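Local atomic coordinates of DesE (Streptomyces coelicolor, PDB entry 6ENK), a protein that probably captures iron-loaded hydroxamate siderophores such as desferrioxamine B outside the cell membrane and delivers them to an ABC importer. Residues Asn96-Leu101 with Thr124-Pro129; Thr216-Asp221 with Gly244-Ser249; Asp266-Thr271 with Arg296-Ile301. All coordinates share one frame; numbering follows the deposited sequence.

Interaction 1: residues Asn96-Leu101 with Thr124-Pro129; sequences NEWGKL and TLWSVP. With BJ5 (desferrioxamine B), chain E.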
loop_
_atom_site.group_PDB
_atom_site.type_symbol
_atom_site.label_atom_id
_atom_site.label_comp_id
_atom_site.label_asym_id
_atom_site.label_seq_id
_atom_site.Cartn_x
_atom_site.Cartn_y
_atom_site.Cartn_z
ATOM N N ASN A 96 -10.275 -0.214 -13.189
ATOM C CA ASN A 96 -10.236 -1.430 -12.345
ATOM C C ASN A 96 -8.833 -2.040 -12.346
ATOM O O ASN A 96 -8.644 -3.244 -12.176
ATOM C CB ASN A 96 -11.311 -2.437 -12.797
ATOM C CG ASN A 96 -11.832 -3.296 -11.658
ATOM O OD1 ASN A 96 -11.244 -3.326 -10.567
ATOM N ND2 ASN A 96 -12.965 -3.993 -11.896
ATOM N N GLU A 97 -7.849 -1.162 -12.484
ATOM C CA GLU A 97 -6.437 -1.503 -12.452
ATOM C C GLU A 97 -5.707 -0.185 -12.209
ATOM O O GLU A 97 -6.338 0.895 -12.261
ATOM C CB GLU A 97 -5.943 -2.158 -13.756
ATOM C CG GLU A 97 -6.051 -1.310 -15.034
ATOM C CD GLU A 97 -5.459 -2.034 -16.238
ATOM O OE1 GLU A 97 -5.811 -3.190 -16.476
ATOM O OE2 GLU A 97 -4.620 -1.461 -16.951
ATOM N N TRP A 98 -4.406 -0.268 -11.931
ATOM C CA TRP A 98 -3.601 0.939 -11.799
ATOM C C TRP A 98 -3.568 1.674 -13.160
ATOM O O TRP A 98 -3.567 1.049 -14.218
ATOM C CB TRP A 98 -2.185 0.599 -11.342
ATOM C CG TRP A 98 -1.296 1.804 -11.227
ATOM C CD1 TRP A 98 -1.070 2.571 -10.117
ATOM C CD2 TRP A 98 -0.515 2.372 -12.272
ATOM N NE1 TRP A 98 -0.204 3.596 -10.420
ATOM C CE2 TRP A 98 0.153 3.497 -11.732
ATOM C CE3 TRP A 98 -0.344 2.065 -13.628
ATOM C CZ2 TRP A 98 1.000 4.296 -12.496
ATOM C CZ3 TRP A 98 0.499 2.856 -14.382
ATOM C CH2 TRP A 98 1.157 3.965 -13.813
ATOM N N GLY A 99 -3.542 2.994 -13.114
ATOM C CA GLY A 99 -3.285 3.808 -14.286
ATOM C C GLY A 99 -4.441 3.901 -15.274
ATOM O O GLY A 99 -4.211 4.178 -16.464
ATOM N N LYS A 100 -5.668 3.715 -14.778
ATOM C CA LYS A 100 -6.875 3.686 -15.593
ATOM C C LYS A 100 -7.999 4.485 -14.925
ATOM O O LYS A 100 -8.300 4.286 -13.764
ATOM C CB LYS A 100 -7.306 2.225 -15.841
ATOM C CG LYS A 100 -8.409 2.061 -16.884
ATOM C CD LYS A 100 -8.171 0.853 -17.796
ATOM C CE LYS A 100 -9.400 0.518 -18.645
ATOM N NZ LYS A 100 -9.064 0.471 -20.105
ATOM N N LEU A 101 -8.594 5.413 -15.669
ATOM C CA LEU A 101 -9.593 6.322 -15.126
ATOM C C LEU A 101 -10.349 6.910 -16.309
ATOM O O LEU A 101 -9.815 7.764 -17.013
ATOM C CB LEU A 101 -8.921 7.426 -14.305
ATOM C CG LEU A 101 -9.762 8.251 -13.307
ATOM C CD1 LEU A 101 -8.831 9.099 -12.445
ATOM C CD2 LEU A 101 -10.790 9.143 -13.973
ATOM N N THR A 124 3.509 13.409 -8.069
ATOM C CA THR A 124 2.744 12.739 -9.125
ATOM C C THR A 124 1.566 12.034 -8.482
ATOM O O THR A 124 1.736 11.323 -7.490
ATOM C CB THR A 124 3.584 11.681 -9.865
ATOM O OG1 THR A 124 4.754 12.292 -10.415
ATOM C CG2 THR A 124 2.790 10.990 -11.006
ATOM N N LEU A 125 0.383 12.259 -9.038
ATOM C CA LEU A 125 -0.842 11.637 -8.543
ATOM C C LEU A 125 -0.876 10.171 -8.947
ATOM O O LEU A 125 -0.922 9.839 -10.124
ATOM C CB LEU A 125 -2.080 12.346 -9.088
ATOM C CG LEU A 125 -2.210 13.833 -8.739
ATOM C CD1 LEU A 125 -3.577 14.369 -9.159
ATOM C CD2 LEU A 125 -1.949 14.081 -7.261
ATOM N N TRP A 126 -0.865 9.298 -7.953
ATOM C CA TRP A 126 -0.740 7.880 -8.190
ATOM C C TRP A 126 -1.985 7.368 -8.879
ATOM O O TRP A 126 -3.104 7.677 -8.446
ATOM C CB TRP A 126 -0.547 7.168 -6.862
ATOM C CG TRP A 126 -0.367 5.693 -6.889
ATOM C CD1 TRP A 126 -1.210 4.766 -6.344
ATOM C CD2 TRP A 126 0.749 4.968 -7.407
ATOM N NE1 TRP A 126 -0.700 3.498 -6.512
ATOM C CE2 TRP A 126 0.502 3.591 -7.163
ATOM C CE3 TRP A 126 1.913 5.335 -8.075
ATOM C CZ2 TRP A 126 1.399 2.607 -7.532
ATOM C CZ3 TRP A 126 2.809 4.353 -8.453
ATOM C CH2 TRP A 126 2.542 3.004 -8.191
ATOM N N SER A 127 -1.755 6.650 -9.974
ATOM C CA SER A 127 -2.768 5.911 -10.719
ATOM C C SER A 127 -3.675 6.795 -11.589
ATOM O O SER A 127 -4.555 6.257 -12.283
ATOM C CB SER A 127 -3.596 5.022 -9.781
ATOM O OG SER A 127 -4.323 4.036 -10.510
ATOM N N VAL A 128 -3.465 8.123 -11.581
ATOM C CA VAL A 128 -4.183 9.013 -12.509
ATOM C C VAL A 128 -3.416 8.882 -13.805
ATOM O O VAL A 128 -2.216 9.144 -13.805
ATOM C CB VAL A 128 -4.201 10.476 -12.050
ATOM C CG1 VAL A 128 -4.877 11.360 -13.086
ATOM C CG2 VAL A 128 -4.897 10.609 -10.698
ATOM N N PRO A 129 -4.078 8.426 -14.900
ATOM C CA PRO A 129 -3.369 8.121 -16.150
ATOM C C PRO A 129 -2.519 9.279 -16.680
ATOM O O PRO A 129 -3.015 10.407 -16.817
ATOM C CB PRO A 129 -4.496 7.787 -17.140
ATOM C CG PRO A 129 -5.652 7.390 -16.293
ATOM C CD PRO A 129 -5.525 8.138 -15.002
HETATM FE FE BJ5 E . 5.535 -0.578 -9.202
HETATM O O11 BJ5 E . 3.790 -1.208 -9.904
HETATM O O12 BJ5 E . 5.134 1.163 -10.080
HETATM O O21 BJ5 E . 7.237 0.117 -8.493
HETATM O O22 BJ5 E . 4.729 0.141 -7.543
HETATM O O31 BJ5 E . 5.910 -2.350 -8.386
HETATM O O32 BJ5 E . 6.389 -1.340 -10.841
HETATM N N11 BJ5 E . 3.230 -0.102 -10.334
HETATM C C11 BJ5 E . 3.979 1.066 -10.667
HETATM C C12 BJ5 E . 3.516 2.217 -11.501
HETATM C C13 BJ5 E . 4.668 2.922 -12.221
HETATM C C14 BJ5 E . 5.245 4.077 -11.431
HETATM O O13 BJ5 E . 4.909 5.240 -11.650
HETATM N N12 BJ5 E . 6.181 3.781 -10.529
HETATM C C15 BJ5 E . 7.092 4.772 -9.955
HETATM C C16 BJ5 E . 6.866 5.005 -8.484
HETATM C C18 BJ5 E . 8.139 2.939 -7.647
HETATM C C17 BJ5 E . 6.867 3.756 -7.610
HETATM C C19 BJ5 E . 8.034 1.629 -6.882
HETATM N N21 BJ5 E . 6.952 0.768 -7.398
HETATM C C21 BJ5 E . 5.664 0.641 -6.770
HETATM C C22 BJ5 E . 5.252 1.162 -5.431
HETATM C C23 BJ5 E . 4.927 0.058 -4.427
HETATM C C24 BJ5 E . 6.115 -0.807 -4.100
HETATM O O23 BJ5 E . 6.919 -0.493 -3.237
HETATM N N22 BJ5 E . 6.233 -1.939 -4.789
HETATM C C25 BJ5 E . 7.180 -3.006 -4.484
HETATM C C26 BJ5 E . 7.388 -3.919 -5.661
HETATM C C27 BJ5 E . 8.273 -3.333 -6.748
HETATM C C28 BJ5 E . 8.378 -4.172 -8.006
HETATM C C29 BJ5 E . 7.069 -4.324 -8.777
HETATM N N31 BJ5 E . 6.571 -3.036 -9.276
HETATM C C31 BJ5 E . 6.884 -2.539 -10.566
HETATM C C32 BJ5 E . 7.743 -3.248 -11.576
HETATM C C39 BJ5 E . 1.783 -0.147 -10.506
HETATM C C40 BJ5 E . 1.365 -1.110 -11.587
HETATM C C41 BJ5 E . 2.258 -1.095 -12.825
HETATM C C42 BJ5 E . 1.527 -1.028 -14.161
HETATM C C43 BJ5 E . 1.420 -2.360 -14.877
HETATM N N44 BJ5 E . 1.303 -3.501 -13.973
HETATM O O HOH W 1 -6.588 3.607 -11.838
#
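Trp98 and Trp126 meet edge to face. The pyrrole edge of Trp98 points at the middle of the Trp126 face, with NE1 of Trp98 3.3 Å from CE2 of Trp126, and the two planes stand 58° apart. Trp98 itself is covered on both faces: Ser127 CA makes a CH-pi contact 3.9 Å from the centroid of its five-membered ring, and on the opposite face C12 of desferrioxamine B reaches CZ2 of Trp98 at 3.4 Å. A chi1 of 178°, with CG anti to the backbone N, carries the Trp98 ring out between Ser127 and the ligand. Both segments are loops that follow strands of the parallel sheet, 92-95 and 113-118, and each carries a type II turn; together they form one wall of the siderophore cleft of this binding-protein fold. The polar part centres on Ser127 OG, which accepts a nearly straight bond from Gly99 N (2.9 Å, 167°) and also bonds a water that bridges to Glu97 O and Lys100 O. NE1 of Trp126 is taken by Glu299. Away from the ligand, Leu101 CB rests on Pro129 CD at 3.5 Å, and Pro129 CG lies against the carbonyl of Gly99.

Interaction 2: residues Thr216-Asp221 with Gly244-Ser249; sequences TNLSVD and GGWFES. With BJ5 (desferrioxamine B), chain E.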
loop_
_atom_site.group_PDB
_atom_site.type_symbol
_atom_site.label_atom_id
_atom_site.label_comp_id
_atom_site.label_asym_id
_atom_site.label_seq_id
_atom_site.Cartn_x
_atom_site.Cartn_y
_atom_site.Cartn_z
ATOM N N THR A 216 14.484 -1.554 1.861
ATOM C CA THR A 216 13.561 -0.963 2.790
ATOM C C THR A 216 13.383 0.515 2.509
ATOM O O THR A 216 12.252 1.023 2.589
ATOM C CB THR A 216 13.985 -1.183 4.247
ATOM O OG1 THR A 216 15.293 -0.656 4.469
ATOM C CG2 THR A 216 13.941 -2.665 4.552
ATOM N N ASN A 217 14.471 1.181 2.123
ATOM C CA ASN A 217 14.444 2.629 1.883
ATOM C C ASN A 217 13.368 2.988 0.849
ATOM O O ASN A 217 13.196 2.293 -0.144
ATOM C CB ASN A 217 15.804 3.141 1.413
ATOM C CG ASN A 217 15.886 4.662 1.380
ATOM O OD1 ASN A 217 15.456 5.327 2.326
ATOM N ND2 ASN A 217 16.462 5.219 0.292
ATOM N N LEU A 218 12.669 4.093 1.118
ATOM C CA LEU A 218 11.629 4.685 0.245
ATOM C C LEU A 218 10.219 4.144 0.465
ATOM O O LEU A 218 9.247 4.886 0.246
ATOM C CB LEU A 218 11.984 4.682 -1.248
ATOM C CG LEU A 218 13.349 5.227 -1.671
ATOM C CD1 LEU A 218 13.416 5.182 -3.183
ATOM C CD2 LEU A 218 13.621 6.627 -1.140
ATOM N N SER A 219 10.085 2.880 0.886
ATOM C CA SER A 219 8.768 2.265 1.107
ATOM C C SER A 219 8.274 2.565 2.519
ATOM O O SER A 219 9.001 2.344 3.492
ATOM C CB SER A 219 8.820 0.749 0.910
ATOM O OG SER A 219 8.980 0.403 -0.459
ATOM N N VAL A 220 7.022 3.003 2.654
ATOM C CA VAL A 220 6.495 3.349 3.988
ATOM C C VAL A 220 6.345 2.146 4.916
ATOM O O VAL A 220 6.659 2.248 6.118
ATOM C CB VAL A 220 5.167 4.164 3.935
ATOM C CG1 VAL A 220 5.391 5.452 3.187
ATOM C CG2 VAL A 220 4.023 3.378 3.296
ATOM N N ASP A 221 5.886 1.014 4.386
ATOM C CA ASP A 221 5.779 -0.204 5.224
ATOM C C ASP A 221 7.153 -0.713 5.657
ATOM O O ASP A 221 7.409 -0.899 6.872
ATOM C CB ASP A 221 4.942 -1.316 4.570
ATOM C CG ASP A 221 5.530 -1.850 3.268
ATOM O OD1 ASP A 221 6.158 -1.083 2.503
ATOM O OD2 ASP A 221 5.316 -3.052 3.000
ATOM N N GLY A 244 16.112 4.260 -9.371
ATOM C CA GLY A 244 16.377 5.369 -8.460
ATOM C C GLY A 244 16.270 5.004 -6.987
ATOM O O GLY A 244 15.919 5.845 -6.176
ATOM N N GLY A 245 16.572 3.759 -6.646
ATOM C CA GLY A 245 16.715 3.338 -5.258
ATOM C C GLY A 245 15.605 2.486 -4.671
ATOM O O GLY A 245 15.702 2.104 -3.504
ATOM N N TRP A 246 14.566 2.179 -5.452
ATOM C CA TRP A 246 13.417 1.387 -4.962
ATOM C C TRP A 246 13.683 -0.122 -4.857
ATOM O O TRP A 246 13.547 -0.705 -3.769
ATOM C CB TRP A 246 12.179 1.622 -5.841
ATOM C CG TRP A 246 11.464 2.940 -5.590
ATOM C CD1 TRP A 246 11.653 4.125 -6.266
ATOM C CD2 TRP A 246 10.449 3.196 -4.613
ATOM N NE1 TRP A 246 10.827 5.104 -5.755
ATOM C CE2 TRP A 246 10.073 4.556 -4.745
ATOM C CE3 TRP A 246 9.812 2.401 -3.633
ATOM C CZ2 TRP A 246 9.088 5.147 -3.935
ATOM C CZ3 TRP A 246 8.827 2.986 -2.827
ATOM C CH2 TRP A 246 8.464 4.350 -2.995
ATOM N N PHE A 247 14.079 -0.740 -5.975
ATOM C CA PHE A 247 14.237 -2.174 -6.021
ATOM C C PHE A 247 15.279 -2.607 -7.026
ATOM O O PHE A 247 15.695 -1.839 -7.893
ATOM C CB PHE A 247 12.877 -2.872 -6.282
ATOM C CG PHE A 247 12.192 -2.449 -7.565
ATOM C CD1 PHE A 247 12.507 -3.054 -8.779
ATOM C CD2 PHE A 247 11.217 -1.454 -7.555
ATOM C CE1 PHE A 247 11.865 -2.670 -9.981
ATOM C CE2 PHE A 247 10.565 -1.067 -8.737
ATOM C CZ PHE A 247 10.892 -1.675 -9.952
ATOM N N GLU A 248 15.667 -3.871 -6.881
ATOM C CA GLU A 248 16.561 -4.571 -7.784
ATOM C C GLU A 248 15.755 -5.544 -8.646
ATOM O O GLU A 248 14.908 -6.261 -8.125
ATOM C CB GLU A 248 17.570 -5.379 -6.974
ATOM C CG GLU A 248 18.580 -6.114 -7.854
ATOM C CD GLU A 248 19.585 -6.913 -7.045
ATOM O OE1 GLU A 248 19.365 -7.086 -5.839
ATOM O OE2 GLU A 248 20.590 -7.362 -7.633
ATOM N N SER A 249 16.037 -5.587 -9.945
ATOM C CA SER A 249 15.378 -6.538 -10.840
ATOM C C SER A 249 16.266 -7.795 -11.013
ATOM O O SER A 249 17.403 -7.678 -11.463
ATOM C CB SER A 249 15.114 -5.854 -12.177
ATOM O OG SER A 249 14.181 -4.784 -11.999
HETATM FE FE BJ5 E . 5.535 -0.578 -9.202
HETATM O O11 BJ5 E . 3.790 -1.208 -9.904
HETATM O O12 BJ5 E . 5.134 1.163 -10.080
HETATM O O21 BJ5 E . 7.237 0.117 -8.493
HETATM O O22 BJ5 E . 4.729 0.141 -7.543
HETATM O O31 BJ5 E . 5.910 -2.350 -8.386
HETATM O O32 BJ5 E . 6.389 -1.340 -10.841
HETATM N N11 BJ5 E . 3.230 -0.102 -10.334
HETATM C C11 BJ5 E . 3.979 1.066 -10.667
HETATM C C12 BJ5 E . 3.516 2.217 -11.501
HETATM C C13 BJ5 E . 4.668 2.922 -12.221
HETATM C C14 BJ5 E . 5.245 4.077 -11.431
HETATM O O13 BJ5 E . 4.909 5.240 -11.650
HETATM N N12 BJ5 E . 6.181 3.781 -10.529
HETATM C C15 BJ5 E . 7.092 4.772 -9.955
HETATM C C16 BJ5 E . 6.866 5.005 -8.484
HETATM C C18 BJ5 E . 8.139 2.939 -7.647
HETATM C C17 BJ5 E . 6.867 3.756 -7.610
HETATM C C19 BJ5 E . 8.034 1.629 -6.882
HETATM N N21 BJ5 E . 6.952 0.768 -7.398
HETATM C C21 BJ5 E . 5.664 0.641 -6.770
HETATM C C22 BJ5 E . 5.252 1.162 -5.431
HETATM C C23 BJ5 E . 4.927 0.058 -4.427
HETATM C C24 BJ5 E . 6.115 -0.807 -4.100
HETATM O O23 BJ5 E . 6.919 -0.493 -3.237
HETATM N N22 BJ5 E . 6.233 -1.939 -4.789
HETATM C C25 BJ5 E . 7.180 -3.006 -4.484
HETATM C C26 BJ5 E . 7.388 -3.919 -5.661
HETATM C C27 BJ5 E . 8.273 -3.333 -6.748
HETATM C C28 BJ5 E . 8.378 -4.172 -8.006
HETATM C C29 BJ5 E . 7.069 -4.324 -8.777
HETATM N N31 BJ5 E . 6.571 -3.036 -9.276
HETATM C C31 BJ5 E . 6.884 -2.539 -10.566
HETATM C C32 BJ5 E . 7.743 -3.248 -11.576
HETATM C C39 BJ5 E . 1.783 -0.147 -10.506
HETATM C C40 BJ5 E . 1.365 -1.110 -11.587
HETATM C C41 BJ5 E . 2.258 -1.095 -12.825
HETATM C C42 BJ5 E . 1.527 -1.028 -14.161
HETATM C C43 BJ5 E . 1.420 -2.360 -14.877
HETATM N N44 BJ5 E . 1.303 -3.501 -13.973
HETATM O O HOH W 2 14.987 0.443 -1.270
HETATM O O HOH W 3 17.288 3.487 -1.768
#
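Leu218 sets its CD1 methyl over the face of the Trp246 indole, 3.6 Å from the centroid of the five-membered ring and only 5° off the ring normal, a clean CH-pi contact. Two turns bring them together: a type II turn from Thr216 to Ser219 leads into helix 220-227, and Gly244 is the C-prime residue of a Schellman motif that ends the preceding helix before strand 247-250 starts. Here the packing is tight. Leu218 O comes within 3.4 Å of CH2 of Trp246, and Ser219 OG lies at the ring edge, 3.5 Å from CZ3 of Trp246, with a weak bond from Arg296 as well. The face of the indole away from Leu218 carries the siderophore, C19 of desferrioxamine B lying 3.7 Å from CD2 of Trp246. Next door, Phe247 offers a ring face to ligand carbon C28. Were Trp246 an alanine, Leu218 CD1 and the ligand carbons would be likely to lose the indole that separates them, and a gap would open there. Toward Asn217 and Gly245 O the contact is looser and bridged by water, with no direct hydrogen bond across it. One water joins Asn217 O to Gly245 O; a second accepts from Asn217 ND2 at 2.8 Å and lies 2.7 Å from Gly245 O.

Interaction 3: residues Asp266-Thr271 with Arg296-Ile301; sequences DDRAST and RSPEPI. With BJ5 (desferrioxamine B), chain E.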
loop_
_atom_site.group_PDB
_atom_site.type_symbol
_atom_site.label_atom_id
_atom_site.label_comp_id
_atom_site.label_asym_id
_atom_site.label_seq_id
_atom_site.Cartn_x
_atom_site.Cartn_y
_atom_site.Cartn_z
ATOM N N ASP A 266 4.674 -9.250 -2.623
ATOM C CA ASP A 266 3.711 -8.317 -3.178
ATOM C C ASP A 266 2.363 -9.011 -3.514
ATOM O O ASP A 266 2.315 -10.008 -4.239
ATOM C CB ASP A 266 4.343 -7.700 -4.420
ATOM C CG ASP A 266 3.610 -6.508 -4.983
ATOM O OD1 ASP A 266 2.490 -6.116 -4.580
ATOM O OD2 ASP A 266 4.236 -5.910 -5.887
ATOM N N ASP A 267 1.288 -8.432 -2.979
ATOM C CA ASP A 267 -0.077 -8.951 -3.081
ATOM C C ASP A 267 -0.950 -8.278 -4.144
ATOM O O ASP A 267 -2.130 -8.611 -4.284
ATOM C CB ASP A 267 -0.756 -8.884 -1.690
ATOM C CG ASP A 267 -0.958 -7.442 -1.164
ATOM O OD1 ASP A 267 -0.525 -6.463 -1.807
ATOM O OD2 ASP A 267 -1.552 -7.293 -0.080
ATOM N N ARG A 268 -0.385 -7.329 -4.894
ATOM C CA ARG A 268 -1.189 -6.488 -5.774
ATOM C C ARG A 268 -1.564 -7.205 -7.074
ATOM O O ARG A 268 -0.872 -8.115 -7.531
ATOM C CB ARG A 268 -0.458 -5.168 -6.069
ATOM C CG ARG A 268 -0.308 -4.278 -4.823
ATOM C CD ARG A 268 0.498 -3.025 -5.069
ATOM N NE ARG A 268 1.821 -3.390 -5.537
ATOM C CZ ARG A 268 2.599 -2.684 -6.352
ATOM N NH1 ARG A 268 2.261 -1.467 -6.766
ATOM N NH2 ARG A 268 3.768 -3.206 -6.708
ATOM N N ALA A 269 -2.652 -6.741 -7.662
ATOM C CA ALA A 269 -3.243 -7.314 -8.870
ATOM C C ALA A 269 -2.312 -7.335 -10.078
ATOM O O ALA A 269 -2.524 -8.109 -10.992
ATOM C CB ALA A 269 -4.516 -6.557 -9.229
ATOM N N SER A 270 -1.310 -6.464 -10.102
ATOM C CA SER A 270 -0.344 -6.456 -11.207
ATOM C C SER A 270 0.709 -7.588 -11.135
ATOM O O SER A 270 1.522 -7.717 -12.035
ATOM C CB SER A 270 0.341 -5.095 -11.257
ATOM O OG SER A 270 0.787 -4.695 -9.970
ATOM N N THR A 271 0.680 -8.418 -10.095
ATOM C CA THR A 271 1.830 -9.255 -9.749
ATOM C C THR A 271 1.387 -10.694 -9.582
ATOM O O THR A 271 0.233 -10.981 -9.252
ATOM C CB THR A 271 2.512 -8.763 -8.439
ATOM O OG1 THR A 271 1.722 -9.110 -7.295
ATOM C CG2 THR A 271 2.717 -7.261 -8.479
ATOM N N ARG A 296 3.156 -9.392 1.422
ATOM C CA ARG A 296 3.464 -8.000 1.694
ATOM C C ARG A 296 2.442 -7.167 0.964
ATOM O O ARG A 296 2.125 -7.480 -0.195
ATOM C CB ARG A 296 4.820 -7.629 1.124
ATOM C CG ARG A 296 5.158 -6.158 1.347
ATOM C CD ARG A 296 6.416 -5.737 0.625
ATOM N NE ARG A 296 6.492 -4.285 0.713
ATOM C CZ ARG A 296 7.175 -3.473 -0.089
ATOM N NH1 ARG A 296 7.875 -3.933 -1.121
ATOM N NH2 ARG A 296 7.096 -2.158 0.114
ATOM N N SER A 297 1.963 -6.090 1.595
ATOM C CA SER A 297 1.158 -5.089 0.879
ATOM C C SER A 297 2.015 -3.848 0.619
ATOM O O SER A 297 2.105 -2.991 1.499
ATOM C CB SER A 297 -0.062 -4.696 1.698
ATOM O OG SER A 297 -0.912 -5.790 1.942
ATOM N N PRO A 298 2.670 -3.749 -0.568
ATOM C CA PRO A 298 3.491 -2.547 -0.840
ATOM C C PRO A 298 2.728 -1.222 -0.933
ATOM O O PRO A 298 3.346 -0.159 -0.864
ATOM C CB PRO A 298 4.194 -2.871 -2.179
ATOM C CG PRO A 298 4.027 -4.324 -2.379
ATOM C CD PRO A 298 2.752 -4.700 -1.688
ATOM N N GLU A 299 1.406 -1.294 -1.099
ATOM C CA GLU A 299 0.505 -0.137 -0.999
ATOM C C GLU A 299 -0.477 -0.369 0.161
ATOM O O GLU A 299 -1.643 -0.748 -0.058
ATOM C CB GLU A 299 -0.274 0.033 -2.288
ATOM C CG GLU A 299 0.596 0.326 -3.481
ATOM C CD GLU A 299 -0.219 0.645 -4.722
ATOM O OE1 GLU A 299 -1.158 1.444 -4.620
ATOM O OE2 GLU A 299 0.093 0.109 -5.809
ATOM N N PRO A 300 -0.009 -0.160 1.407
ATOM C CA PRO A 300 -0.926 -0.292 2.548
ATOM C C PRO A 300 -2.120 0.591 2.365
ATOM O O PRO A 300 -1.991 1.704 1.794
ATOM C CB PRO A 300 -0.093 0.214 3.733
ATOM C CG PRO A 300 1.324 -0.066 3.326
ATOM C CD PRO A 300 1.342 0.230 1.851
ATOM N N ILE A 301 -3.278 0.090 2.791
ATOM C CA ILE A 301 -4.460 0.935 2.947
ATOM C C ILE A 301 -4.212 1.733 4.217
ATOM O O ILE A 301 -3.982 1.135 5.299
ATOM C CB ILE A 301 -5.736 0.086 3.066
ATOM C CG1 ILE A 301 -5.949 -0.698 1.760
ATOM C CG2 ILE A 301 -6.948 0.942 3.401
ATOM C CD1 ILE A 301 -6.872 -1.898 1.932
HETATM FE FE BJ5 E . 5.535 -0.578 -9.202
HETATM O O11 BJ5 E . 3.790 -1.208 -9.904
HETATM O O12 BJ5 E . 5.134 1.163 -10.080
HETATM O O21 BJ5 E . 7.237 0.117 -8.493
HETATM O O22 BJ5 E . 4.729 0.141 -7.543
HETATM O O31 BJ5 E . 5.910 -2.350 -8.386
HETATM O O32 BJ5 E . 6.389 -1.340 -10.841
HETATM N N11 BJ5 E . 3.230 -0.102 -10.334
HETATM C C11 BJ5 E . 3.979 1.066 -10.667
HETATM C C12 BJ5 E . 3.516 2.217 -11.501
HETATM C C13 BJ5 E . 4.668 2.922 -12.221
HETATM C C14 BJ5 E . 5.245 4.077 -11.431
HETATM O O13 BJ5 E . 4.909 5.240 -11.650
HETATM N N12 BJ5 E . 6.181 3.781 -10.529
HETATM C C15 BJ5 E . 7.092 4.772 -9.955
HETATM C C16 BJ5 E . 6.866 5.005 -8.484
HETATM C C18 BJ5 E . 8.139 2.939 -7.647
HETATM C C17 BJ5 E . 6.867 3.756 -7.610
HETATM C C19 BJ5 E . 8.034 1.629 -6.882
HETATM N N21 BJ5 E . 6.952 0.768 -7.398
HETATM C C21 BJ5 E . 5.664 0.641 -6.770
HETATM C C22 BJ5 E . 5.252 1.162 -5.431
HETATM C C23 BJ5 E . 4.927 0.058 -4.427
HETATM C C24 BJ5 E . 6.115 -0.807 -4.100
HETATM O O23 BJ5 E . 6.919 -0.493 -3.237
HETATM N N22 BJ5 E . 6.233 -1.939 -4.789
HETATM C C25 BJ5 E . 7.180 -3.006 -4.484
HETATM C C26 BJ5 E . 7.388 -3.919 -5.661
HETATM C C27 BJ5 E . 8.273 -3.333 -6.748
HETATM C C28 BJ5 E . 8.378 -4.172 -8.006
HETATM C C29 BJ5 E . 7.069 -4.324 -8.777
HETATM N N31 BJ5 E . 6.571 -3.036 -9.276
HETATM C C31 BJ5 E . 6.884 -2.539 -10.566
HETATM C C32 BJ5 E . 7.743 -3.248 -11.576
HETATM C C39 BJ5 E . 1.783 -0.147 -10.506
HETATM C C40 BJ5 E . 1.365 -1.110 -11.587
HETATM C C41 BJ5 E . 2.258 -1.095 -12.825
HETATM C C42 BJ5 E . 1.527 -1.028 -14.161
HETATM C C43 BJ5 E . 1.420 -2.360 -14.877
HETATM N N44 BJ5 E . 1.303 -3.501 -13.973
HETATM O O HOH W 4 -0.545 -3.625 -1.470
#
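Arg296 pairs with Asp266 in a parallel bridge between the ends of strands 293-296 and 262-266, and its O takes a weak bond from Asp267 N at 3.1 Å. Its extended side chain runs to Asp221, and Pro298 CB sits over the centre of its guanidinium face. Ser297 OG then donates to Asp267 OD2 at 2.6 Å, coming from the syn side but 34° out of the carboxylate plane. Pro298 is wedged between protein and ligand: CG of Pro298 lies 3.2 Å from Asp266 OD1, while CB of Pro298 touches C24 of desferrioxamine B at 3.4 Å. At Glu299 a water links the backbone N to Asp267 OD1, and the side chain uses the anti lone pair of OE2 to take NH1 of Arg268 at 2.8 Å, almost in the guanidinium plane although the two planes are 65° apart. Asp266 grips the same guanidinium side-on, OD1 to NE and OD2 to NH2, and OD1 also accepts Arg268 N in an Asx turn. Ser205 supplies a further partner for OD2. A bend at chi3 (-59°) folds Arg268 into this double grip, which holds its plane and probably offsets its charge. Its remaining donors point to the iron-bound oxygens, NH1 of Arg268 to O22 of the ligand at 3.0 Å and NH2 to O31 at 2.9 Å: an arginine bound to the iron-coordinating hydroxamate oxygens in the cleft, as in FhuD-type hydroxamate-siderophore binding proteins.

In the fold
All three contacts touch desferrioxamine B, whose iron is held by six hydroxamate oxygens. Interactions 1 and 2 face it from the two lobes, their centres about 20 Å apart and their nearest atoms about 8 Å apart, without touching each other. Interaction 3 joins them. Its centre lies about 15 Å from that of interaction 1, which it meets where Trp126 NE1 and Glu299 OE1 are 2.8 Å apart, a probable hydrogen bond. Its centre is about 14 Å from that of interaction 2, where Asp221 OD1 and Arg296 NH2 form a 2.8 Å salt bridge. Along the chain the three follow in series, each closing before the next opens.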